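Local coordinates for protein transcriptional regulator, LYSR family (Neisseria meningitidis, PDB 4AB5) that probably regulates transcription of methionine biosynthesis genes as a MetR-like, LysR-family DNA-binding protein, of which this chain is the regulatory domain, at residues Ala58-Val63 with Leu184-Arg189; Asp48-Leu53 with Glu67-Ile72. All blocks are in the same frame, centred on the assembly; numbering follows the deposited sequence.

Contact 1 (Ala58-Val63 with Leu184-Arg189)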
ATOM      1  N   ALA B  58     -10.684 -15.173 -13.673  1.00 49.91           N
ATOM      2  CA  ALA B  58     -10.488 -13.740 -13.932  1.00 47.62           C
ATOM      3  C   ALA B  58     -10.870 -13.422 -15.384  1.00 50.91           C
ATOM      4  O   ALA B  58     -10.792 -14.302 -16.241  1.00 50.20           O
ATOM      5  CB  ALA B  58      -9.040 -13.341 -13.667  1.00 47.38           C
ATOM      6  N   ASP B  59     -11.266 -12.161 -15.655  1.00 47.09           N
ATOM      7  CA  ASP B  59     -11.704 -11.697 -16.982  1.00 46.86           C
ATOM      8  C   ASP B  59     -10.685 -10.790 -17.693  1.00 49.10           C
ATOM      9  O   ASP B  59     -10.671 -10.738 -18.926  1.00 49.89           O
ATOM     10  CB  ASP B  59     -13.083 -11.029 -16.894  1.00 47.84           C
ATOM     11  CG  ASP B  59     -14.091 -11.838 -16.102  1.00 54.78           C
ATOM     12  OD1 ASP B  59     -14.643 -12.809 -16.660  1.00 58.22           O
ATOM     13  OD2 ASP B  59     -14.303 -11.517 -14.912  1.00 55.54           O
ATOM     14  N   LEU B  60      -9.814 -10.122 -16.925  1.00 42.30           N
ATOM     15  CA  LEU B  60      -8.755  -9.264 -17.459  1.00 40.74           C
ATOM     16  C   LEU B  60      -7.542  -9.325 -16.534  1.00 43.62           C
ATOM     17  O   LEU B  60      -7.704  -9.296 -15.309  1.00 41.73           O
ATOM     18  CB  LEU B  60      -9.254  -7.825 -17.637  1.00 39.65           C
ATOM     19  CG  LEU B  60      -8.398  -6.856 -18.449  1.00 43.73           C
ATOM     20  CD1 LEU B  60      -9.278  -5.927 -19.252  1.00 44.39           C
ATOM     21  CD2 LEU B  60      -7.500  -6.017 -17.537  1.00 44.00           C
ATOM     22  N   ALA B  61      -6.328  -9.417 -17.123  1.00 39.73           N
ATOM     23  CA  ALA B  61      -5.081  -9.471 -16.372  1.00 39.10           C
ATOM     24  C   ALA B  61      -4.088  -8.382 -16.783  1.00 44.33           C
ATOM     25  O   ALA B  61      -3.901  -8.142 -17.975  1.00 45.10           O
ATOM     26  CB  ALA B  61      -4.440 -10.844 -16.513  1.00 40.56           C
ATOM     27  N   ILE B  62      -3.455  -7.726 -15.786  1.00 39.78           N
ATOM     28  CA  ILE B  62      -2.416  -6.718 -16.004  1.00 39.61           C
ATOM     29  C   ILE B  62      -1.098  -7.499 -15.999  1.00 45.56           C
ATOM     30  O   ILE B  62      -0.773  -8.159 -15.003  1.00 45.67           O
ATOM     31  CB  ILE B  62      -2.456  -5.577 -14.939  1.00 41.34           C
ATOM     32  CG1 ILE B  62      -3.847  -4.874 -14.863  1.00 41.46           C
ATOM     33  CG2 ILE B  62      -1.298  -4.574 -15.103  1.00 40.71           C
ATOM     34  CD1 ILE B  62      -4.455  -4.218 -16.208  1.00 50.00           C
ATOM     35  N   VAL B  63      -0.385  -7.487 -17.145  1.00 42.44           N
ATOM     36  CA  VAL B  63       0.852  -8.247 -17.332  1.00 42.28           C
ATOM     37  C   VAL B  63       2.030  -7.402 -17.864  1.00 47.17           C
ATOM     38  O   VAL B  63       1.812  -6.413 -18.567  1.00 45.04           O
ATOM     39  CB  VAL B  63       0.606  -9.532 -18.180  1.00 47.23           C
ATOM     40  CG1 VAL B  63      -0.268 -10.546 -17.428  1.00 46.88           C
ATOM     41  CG2 VAL B  63       0.016  -9.202 -19.558  1.00 47.73           C
ATOM     42  N   LEU B 184       3.688  -2.587 -20.181  1.00 43.56           N
ATOM     43  CA  LEU B 184       2.435  -3.047 -19.589  1.00 42.13           C
ATOM     44  C   LEU B 184       1.353  -3.389 -20.575  1.00 45.40           C
ATOM     45  O   LEU B 184       1.132  -2.648 -21.531  1.00 45.56           O
ATOM     46  CB  LEU B 184       1.935  -2.121 -18.474  1.00 41.09           C
ATOM     47  CG  LEU B 184       2.404  -2.532 -17.076  1.00 44.35           C
ATOM     48  CD1 LEU B 184       3.823  -2.091 -16.812  1.00 44.01           C
ATOM     49  CD2 LEU B 184       1.520  -1.980 -16.045  1.00 44.50           C
ATOM     50  N   TYR B 185       0.701  -4.546 -20.349  1.00 40.64           N
ATOM     51  CA  TYR B 185      -0.354  -5.075 -21.209  1.00 40.48           C
ATOM     52  C   TYR B 185      -1.564  -5.500 -20.401  1.00 42.33           C
ATOM     53  O   TYR B 185      -1.436  -5.867 -19.227  1.00 40.20           O
ATOM     54  CB  TYR B 185       0.139  -6.303 -22.007  1.00 42.27           C
ATOM     55  CG  TYR B 185       1.361  -6.062 -22.861  1.00 45.00           C
ATOM     56  CD1 TYR B 185       1.240  -5.657 -24.186  1.00 48.09           C
ATOM     57  CD2 TYR B 185       2.644  -6.308 -22.367  1.00 45.28           C
ATOM     58  CE1 TYR B 185       2.366  -5.448 -24.987  1.00 49.06           C
ATOM     59  CE2 TYR B 185       3.776  -6.105 -23.158  1.00 46.54           C
ATOM     60  CZ  TYR B 185       3.632  -5.673 -24.468  1.00 53.77           C
ATOM     61  OH  TYR B 185       4.737  -5.461 -25.258  1.00 56.34           O
ATOM     62  N   ALA B 186      -2.733  -5.494 -21.058  1.00 38.79           N
ATOM     63  CA  ALA B 186      -3.974  -5.998 -20.508  1.00 38.92           C
ATOM     64  C   ALA B 186      -4.254  -7.280 -21.290  1.00 47.92           C
ATOM     65  O   ALA B 186      -4.324  -7.256 -22.522  1.00 49.85           O
ATOM     66  CB  ALA B 186      -5.095  -5.000 -20.723  1.00 39.55           C
ATOM     67  N   ALA B 187      -4.326  -8.409 -20.586  1.00 44.12           N
ATOM     68  CA  ALA B 187      -4.599  -9.707 -21.185  1.00 44.23           C
ATOM     69  C   ALA B 187      -6.063 -10.104 -20.943  1.00 47.57           C
ATOM     70  O   ALA B 187      -6.582  -9.918 -19.844  1.00 46.30           O
ATOM     71  CB  ALA B 187      -3.667 -10.755 -20.590  1.00 44.97           C
ATOM     72  N   ILE B 188      -6.729 -10.612 -21.981  1.00 44.48           N
ATOM     73  CA  ILE B 188      -8.095 -11.136 -21.939  1.00 43.97           C
ATOM     74  C   ILE B 188      -8.128 -12.459 -22.740  1.00 49.98           C
ATOM     75  O   ILE B 188      -7.167 -12.773 -23.462  1.00 48.86           O
ATOM     76  CB  ILE B 188      -9.172 -10.128 -22.453  1.00 46.73           C
ATOM     77  CG1 ILE B 188      -8.957  -9.710 -23.932  1.00 48.12           C
ATOM     78  CG2 ILE B 188      -9.349  -8.929 -21.523  1.00 45.10           C
ATOM     79  CD1 ILE B 188     -10.168  -9.074 -24.617  1.00 51.40           C
ATOM     80  N   ARG B 189      -9.245 -13.214 -22.638  1.00 47.67           N
ATOM     81  CA  ARG B 189      -9.433 -14.438 -23.414  1.00 48.63           C
ATOM     82  C   ARG B 189      -9.741 -13.982 -24.835  1.00 54.66           C
ATOM     83  O   ARG B 189     -10.291 -12.899 -25.016  1.00 54.89           O
ATOM     84  CB  ARG B 189     -10.636 -15.233 -22.897  1.00 47.32           C
ATOM     85  CG  ARG B 189     -10.460 -15.883 -21.544  1.00 49.05           C
ATOM     86  CD  ARG B 189     -11.800 -16.453 -21.127  1.00 54.66           C
ATOM     87  NE  ARG B 189     -11.944 -16.543 -19.674  1.00 63.80           N
ATOM     88  CZ  ARG B 189     -12.435 -15.579 -18.903  1.00 74.06           C
ATOM     89  NH1 ARG B 189     -12.827 -14.427 -19.433  1.00 54.04           N
ATOM     90  NH2 ARG B 189     -12.540 -15.760 -17.595  1.00 63.05           N
TER
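Four backbone hydrogen bonds tie strand 60-63, within Ala58-Val63, antiparallel to the strand that carries Leu184-Arg189 in the regulatory domain of this LysR-type protein. Ala61 and Ala187 form one hydrogen-bonded pair, Ala61 N to Ala187 O at 2.8 Å and Ala187 N to Ala61 O at 2.7 Å, the latter almost straight at 175°. Val63 and Tyr185 form the next such pair, with Val63 N 2.8 Å from Tyr185 O, and Ile62 faces Ala186 between them as the non-hydrogen-bonded pair. CA-H...O contacts supplement the ladder, among them Leu60 CA to Ala187 O at 3.3 Å.

Apolar contacts line both faces. On the face of Ala61 and Ala187, with Val63 CG1 anti to the carbonyl carbon (chi1 -67°), Val63 CG2 takes the crowded position between the backbone N and the carbonyl carbon, meets Tyr185 CB at 3.8 Å and also touches the Ala187 methyl. On the face of Ile62 and Ala186, Ile62 CG2 lies 3.9 Å from Leu184 CD2, the two side chains crossing obliquely.

Charge gathers beyond the paired residues. Arg189 runs extended from CG to NE alongside Asp59, yet their salt bridge is long, 3.7 Å from Asp59 OD1 to Arg189 NH1, and the carboxylate and guanidinium planes stand 61° apart. Both buried groups have another ionic partner, Arg11 for Asp59 and Asp192 for Arg189.

Strand 60-63 lies between parallel strand 8-13 and antiparallel strand 171-189; helix 196-212 covers the Ile62 and Ala186 face through Cys202 and Ile205, while Phe74 of strand 72-86 packs on Val63 and Ala187.

Contact 2 (Asp48-Leu53 with Glu67-Ile72); sequences DPVGLL and EKQNGI
Val50 holds CG1 anti to its backbone N (chi1 171°), a setting that sends this methyl across to the chain after strand 60-63, while Gln69, with CG also anti to N (chi1 -180°) and extended beyond it, brings its carboxamide to the same point. The two side chains meet tip to tip, Gln69 NE2 lying 3.5 Å from Val50 CG1, so the amide nitrogen rests against a methyl group. Ile72 enters beside them: its CD1 sits 3.7 Å from Val50 CG1 and 3.8 Å from Leu53 CB. Leu53, whose CG is anti to the carbonyl carbon, crosses Ile72 at about a right angle and lays CD1 against Ile72 CG1, also at 3.8 Å. The Ile72 tip therefore bears on two side chains one helical turn apart.

Asp48 caps the turn that leads into helix 50-54: its OD1 accepts from Val50 N at 3.3 Å, the donor standing above the carboxylate plane. Opposite, Gln69 to Ile72 make a type II beta turn, with Gly71 at positive phi and a weak bond from Ile72 N to Gln69 O, just where the chain turns into strand 72-86. In the LysR substrate-binding fold, of the periplasmic-binding-protein type, the contact joins the short helix before strand 60-63 to the loop after it.

Toward the exposed edge, the carboxylates of Asp48 and Glu67 approach tip to tip, with their planes 25° apart. Asp48 OD2 and Glu67 OE2 are 3.7 Å from each other, a like-charge approach that might raise the proton affinity of either group. Leu54, the residue after Leu53 in the helix, also touches Gln69 and Ile72, and Val63 of strand 60-63 packs on Val50.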
ATOM      1  N   ASP B  48       1.742 -15.935 -12.244  1.00 79.24           N
ATOM      2  CA  ASP B  48       1.233 -15.456 -13.538  1.00 77.57           C
ATOM      3  C   ASP B  48      -0.299 -15.318 -13.561  1.00 75.78           C
ATOM      4  O   ASP B  48      -0.996 -16.333 -13.431  1.00 76.32           O
ATOM      5  CB  ASP B  48       1.710 -16.389 -14.678  1.00 81.16           C
ATOM      6  CG  ASP B  48       1.573 -15.875 -16.108  1.00 91.63           C
ATOM      7  OD1 ASP B  48       1.055 -14.748 -16.297  1.00 90.65           O
ATOM      8  OD2 ASP B  48       2.010 -16.591 -17.039  1.00 98.85           O
ATOM      9  N   PRO B  49      -0.842 -14.081 -13.735  1.00 66.77           N
ATOM     10  CA  PRO B  49      -2.306 -13.941 -13.795  1.00 64.62           C
ATOM     11  C   PRO B  49      -2.978 -14.437 -15.082  1.00 64.26           C
ATOM     12  O   PRO B  49      -4.204 -14.486 -15.132  1.00 63.88           O
ATOM     13  CB  PRO B  49      -2.536 -12.449 -13.538  1.00 65.15           C
ATOM     14  CG  PRO B  49      -1.298 -11.773 -13.983  1.00 69.79           C
ATOM     15  CD  PRO B  49      -0.165 -12.769 -13.889  1.00 66.49           C
ATOM     16  N   VAL B  50      -2.190 -14.813 -16.111  1.00 58.02           N
ATOM     17  CA  VAL B  50      -2.692 -15.325 -17.393  1.00 57.51           C
ATOM     18  C   VAL B  50      -3.426 -16.675 -17.183  1.00 60.45           C
ATOM     19  O   VAL B  50      -4.444 -16.940 -17.836  1.00 59.67           O
ATOM     20  CB  VAL B  50      -1.574 -15.385 -18.478  1.00 61.42           C
ATOM     21  CG1 VAL B  50      -2.032 -16.122 -19.740  1.00 62.59           C
ATOM     22  CG2 VAL B  50      -1.086 -13.984 -18.836  1.00 60.32           C
ATOM     23  N   GLY B  51      -2.917 -17.478 -16.246  1.00 55.44           N
ATOM     24  CA  GLY B  51      -3.489 -18.771 -15.893  1.00 55.26           C
ATOM     25  C   GLY B  51      -4.919 -18.661 -15.410  1.00 56.00           C
ATOM     26  O   GLY B  51      -5.768 -19.458 -15.805  1.00 56.15           O
ATOM     27  N   LEU B  52      -5.196 -17.633 -14.587  1.00 50.79           N
ATOM     28  CA  LEU B  52      -6.522 -17.347 -14.029  1.00 49.37           C
ATOM     29  C   LEU B  52      -7.563 -17.093 -15.125  1.00 53.82           C
ATOM     30  O   LEU B  52      -8.719 -17.473 -14.949  1.00 53.33           O
ATOM     31  CB  LEU B  52      -6.480 -16.158 -13.074  1.00 47.42           C
ATOM     32  CG  LEU B  52      -5.868 -16.327 -11.675  1.00 51.35           C
ATOM     33  CD1 LEU B  52      -5.621 -14.992 -11.090  1.00 48.63           C
ATOM     34  CD2 LEU B  52      -6.727 -17.153 -10.705  1.00 54.82           C
ATOM     35  N   LEU B  53      -7.146 -16.475 -16.257  1.00 51.12           N
ATOM     36  CA  LEU B  53      -8.004 -16.201 -17.426  1.00 51.39           C
ATOM     37  C   LEU B  53      -8.431 -17.510 -18.076  1.00 57.33           C
ATOM     38  O   LEU B  53      -9.620 -17.711 -18.329  1.00 57.51           O
ATOM     39  CB  LEU B  53      -7.294 -15.318 -18.479  1.00 50.93           C
ATOM     40  CG  LEU B  53      -6.843 -13.925 -18.071  1.00 52.91           C
ATOM     41  CD1 LEU B  53      -5.948 -13.327 -19.125  1.00 52.34           C
ATOM     42  CD2 LEU B  53      -8.019 -13.020 -17.853  1.00 55.11           C
ATOM     43  N   GLU B  67       3.540 -12.561 -23.990  1.00 67.56           N
ATOM     44  CA  GLU B  67       3.945 -13.921 -24.363  1.00 68.85           C
ATOM     45  C   GLU B  67       2.815 -14.587 -25.149  1.00 70.17           C
ATOM     46  O   GLU B  67       1.769 -14.899 -24.570  1.00 69.30           O
ATOM     47  CB  GLU B  67       4.329 -14.738 -23.098  1.00 70.51           C
ATOM     48  CG  GLU B  67       3.428 -14.498 -21.879  1.00 85.75           C
ATOM     49  CD  GLU B  67       3.962 -14.814 -20.490  1.00121.21           C
ATOM     50  OE1 GLU B  67       4.914 -15.619 -20.364  1.00124.73           O
ATOM     51  OE2 GLU B  67       3.407 -14.252 -19.516  1.00119.79           O
ATOM     52  N   LYS B  68       2.999 -14.730 -26.481  1.00 65.08           N
ATOM     53  CA  LYS B  68       1.997 -15.316 -27.368  1.00 64.71           C
ATOM     54  C   LYS B  68       1.500 -16.651 -26.809  1.00 66.76           C
ATOM     55  O   LYS B  68       2.249 -17.621 -26.723  1.00 68.39           O
ATOM     56  CB  LYS B  68       2.514 -15.424 -28.815  1.00 68.89           C
ATOM     57  CG  LYS B  68       1.505 -16.015 -29.800  1.00 83.31           C
ATOM     58  CD  LYS B  68       1.975 -15.890 -31.243  1.00 93.87           C
ATOM     59  CE  LYS B  68       0.938 -16.433 -32.194  1.00106.03           C
ATOM     60  NZ  LYS B  68       1.237 -16.084 -33.609  1.00116.21           N
ATOM     61  N   GLN B  69       0.258 -16.636 -26.328  1.00 59.79           N
ATOM     62  CA  GLN B  69      -0.402 -17.778 -25.724  1.00 58.59           C
ATOM     63  C   GLN B  69      -1.800 -17.959 -26.315  1.00 61.77           C
ATOM     64  O   GLN B  69      -2.577 -16.999 -26.413  1.00 60.66           O
ATOM     65  CB  GLN B  69      -0.463 -17.606 -24.201  1.00 57.81           C
ATOM     66  CG  GLN B  69      -1.139 -18.764 -23.476  1.00 68.21           C
ATOM     67  CD  GLN B  69      -0.637 -19.027 -22.081  1.00 85.28           C
ATOM     68  OE1 GLN B  69      -1.034 -20.004 -21.455  1.00 81.06           O
ATOM     69  NE2 GLN B  69       0.231 -18.171 -21.544  1.00 77.92           N
ATOM     70  N   ASN B  70      -2.108 -19.211 -26.680  1.00 57.93           N
ATOM     71  CA  ASN B  70      -3.379 -19.641 -27.254  1.00 57.14           C
ATOM     72  C   ASN B  70      -4.538 -19.450 -26.265  1.00 57.89           C
ATOM     73  O   ASN B  70      -4.407 -19.764 -25.080  1.00 55.86           O
ATOM     74  CB  ASN B  70      -3.276 -21.088 -27.704  1.00 54.62           C
ATOM     75  CG  ASN B  70      -4.417 -21.519 -28.565  1.00 68.23           C
ATOM     76  OD1 ASN B  70      -5.193 -22.400 -28.197  1.00 56.90           O
ATOM     77  ND2 ASN B  70      -4.555 -20.892 -29.722  1.00 62.03           N
ATOM     78  N   GLY B  71      -5.646 -18.909 -26.771  1.00 53.48           N
ATOM     79  CA  GLY B  71      -6.831 -18.624 -25.976  1.00 51.93           C
ATOM     80  C   GLY B  71      -6.716 -17.331 -25.193  1.00 54.29           C
ATOM     81  O   GLY B  71      -7.553 -17.051 -24.337  1.00 52.52           O
ATOM     82  N   ILE B  72      -5.683 -16.534 -25.495  1.00 51.46           N
ATOM     83  CA  ILE B  72      -5.408 -15.262 -24.845  1.00 50.37           C
ATOM     84  C   ILE B  72      -4.976 -14.172 -25.836  1.00 54.93           C
ATOM     85  O   ILE B  72      -4.136 -14.419 -26.705  1.00 55.74           O
ATOM     86  CB  ILE B  72      -4.501 -15.430 -23.575  1.00 52.50           C
ATOM     87  CG1 ILE B  72      -5.341 -15.300 -22.307  1.00 52.47           C
ATOM     88  CG2 ILE B  72      -3.346 -14.451 -23.514  1.00 51.54           C
ATOM     89  CD1 ILE B  72      -5.329 -16.438 -21.485  1.00 61.39           C
TER

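Contact 1 and contact 2 interlock along the chain: the segments alternate, and in sequence strand 60-63 follows helix 50-54 and precedes the loop 67-72. Their centres are 8 Å apart, about 13 and 17 Å from the centre of the chain, so contact 2 lies farther out on the same side. Leu53 belongs directly to the junction. Its carbonyl O takes a weak hydrogen bond from Arg189 NE at 2.9 Å, and its CD2 lies 3.5 Å from Ala58 O; Ile72 CG1 approaches Ile188 O at 3.3 Å. Segment 48-53 also packs on the sheet itself, through Leu53 on Ala61 and Pro49 on Ala61 and Val63, joining the two contacts within one substrate-binding-type domain.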